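PDB 7L0Y: VP2 from Primate bocaparvovirus 1, which self-assembles, as 60 copies related by T=1 icosahedral symmetry, into the human bocavirus capsid shell. Local coordinates for residues T276-L281 with S322-P327. Sequence-based numbering, arbitrary orientation.
Sequences TGPGLL and SGCLAP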
loop_
_atom_site.group_PDB
_atom_site.type_symbol
_atom_site.label_atom_id
_atom_site.label_comp_id
_atom_site.label_asym_id
_atom_site.label_seq_id
_atom_site.Cartn_x
_atom_site.Cartn_y
_atom_site.Cartn_z
ATOM N N THR A 276 87.839 69.074 8.007
ATOM C CA THR A 276 87.338 69.874 9.114
ATOM C C THR A 276 85.957 70.427 8.787
ATOM O O THR A 276 85.704 70.879 7.672
ATOM C CB THR A 276 88.309 71.020 9.392
ATOM O OG1 THR A 276 89.582 70.489 9.753
ATOM C CG2 THR A 276 87.814 71.876 10.504
ATOM N N GLY A 277 85.057 70.384 9.759
ATOM C CA GLY A 277 83.730 70.920 9.577
ATOM C C GLY A 277 83.723 72.430 9.445
ATOM O O GLY A 277 84.748 73.097 9.601
ATOM N N PRO A 278 82.556 73.000 9.164
ATOM C CA PRO A 278 82.495 74.431 8.858
ATOM C C PRO A 278 82.657 75.285 10.106
ATOM O O PRO A 278 82.322 74.877 11.218
ATOM C CB PRO A 278 81.100 74.597 8.257
ATOM C CG PRO A 278 80.684 73.232 7.870
ATOM C CD PRO A 278 81.284 72.332 8.881
ATOM N N GLY A 279 83.178 76.483 9.906
ATOM C CA GLY A 279 83.223 77.457 10.965
ATOM C C GLY A 279 83.915 78.714 10.510
ATOM O O GLY A 279 84.676 78.696 9.543
ATOM N N LEU A 280 83.672 79.808 11.214
ATOM C CA LEU A 280 84.193 81.119 10.863
ATOM C C LEU A 280 84.902 81.706 12.073
ATOM O O LEU A 280 84.256 82.078 13.055
ATOM C CB LEU A 280 83.040 82.002 10.393
ATOM C CG LEU A 280 82.733 82.144 8.899
ATOM C CD1 LEU A 280 82.736 80.844 8.145
ATOM C CD2 LEU A 280 81.342 82.740 8.793
ATOM N N LEU A 281 86.230 81.769 12.007
ATOM C CA LEU A 281 87.053 82.371 13.047
ATOM C C LEU A 281 87.576 83.764 12.747
ATOM O O LEU A 281 88.233 84.345 13.614
ATOM C CB LEU A 281 88.246 81.463 13.371
ATOM C CG LEU A 281 88.075 80.319 14.373
ATOM C CD1 LEU A 281 86.663 79.746 14.483
ATOM C CD2 LEU A 281 89.163 79.256 14.153
ATOM N N SER A 322 81.814 80.077 15.369
ATOM C CA SER A 322 82.921 79.147 15.162
ATOM C C SER A 322 82.443 77.775 14.711
ATOM O O SER A 322 83.227 76.987 14.176
ATOM C CB SER A 322 83.751 79.033 16.441
ATOM O OG SER A 322 82.999 78.500 17.515
ATOM N N GLY A 323 81.170 77.466 14.919
ATOM C CA GLY A 323 80.680 76.152 14.546
ATOM C C GLY A 323 81.380 75.070 15.339
ATOM O O GLY A 323 81.519 75.152 16.562
ATOM N N CYS A 324 81.838 74.040 14.640
ATOM C CA CYS A 324 82.569 72.956 15.276
ATOM C C CYS A 324 84.058 73.232 15.387
ATOM O O CYS A 324 84.795 72.360 15.855
ATOM C CB CYS A 324 82.361 71.655 14.505
ATOM S SG CYS A 324 82.839 71.773 12.776
ATOM N N LEU A 325 84.520 74.395 14.951
ATOM C CA LEU A 325 85.932 74.710 15.057
ATOM C C LEU A 325 86.321 74.941 16.506
ATOM O O LEU A 325 85.501 75.329 17.338
ATOM C CB LEU A 325 86.281 75.955 14.253
ATOM C CG LEU A 325 86.053 75.900 12.753
ATOM C CD1 LEU A 325 86.519 77.182 12.132
ATOM C CD2 LEU A 325 86.780 74.737 12.180
ATOM N N ALA A 326 87.587 74.707 16.799
ATOM C CA ALA A 326 88.106 75.016 18.119
ATOM C C ALA A 326 88.086 76.522 18.324
ATOM O O ALA A 326 88.755 77.249 17.585
ATOM C CB ALA A 326 89.521 74.485 18.282
ATOM N N PRO A 327 87.331 77.029 19.295
ATOM C CA PRO A 327 87.290 78.479 19.504
ATOM C C PRO A 327 88.660 79.002 19.903
ATOM O O PRO A 327 89.298 78.483 20.820
ATOM C CB PRO A 327 86.263 78.645 20.628
ATOM C CG PRO A 327 86.290 77.347 21.345
ATOM C CD PRO A 327 86.567 76.297 20.317
#
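Ser322 meets the 276-281 segment in two ways. Its CB lies against Leu281 CD1 (3.6 Å), while its carbonyl O receives a CA-H...O contact from Gly279 CA at 3.2 Å, bent to 135° at the hydrogen. The same oxygen accepts a hydrogen bond from the backbone N-H of Leu325 (N to O 3.0 Å), closing a type II' beta turn. Gly323 occupies its second position, where its positive phi suits a glycine, and its CA faces the carbonyl O of Pro278. In Cys324, SG sits between the backbone N and the carbonyl carbon (chi1 57°), a setting that lays the sulfur against the main chain of Gly277, 3.4 Å from its CA. Trp385 packs against both Cys324 and Pro278. Both segments belong to the long insertion between strands 215-232 and 424-429, the GH loop of the parvovirus jelly-roll capsid protein, where strand 279-280 pairs antiparallel with strand 376-377. Leu325 points into the bend of the 276-281 segment, its CG anti to the carbonyl carbon (chi1 -62°), and its two methyls diverge. CD1 rests on the Gly279 backbone and touches Leu281 CD1 at 3.5 Å, whereas CD2 reaches Thr276 CG2, also at 3.5 Å, the Thr276 and Leu325 side chains crossing at about a right angle. Thr276 OG1 is hydrogen-bonded to Leu362 O. Beyond the turn, the Ala326 side chain packs on Asn301 of a neighbouring subunit.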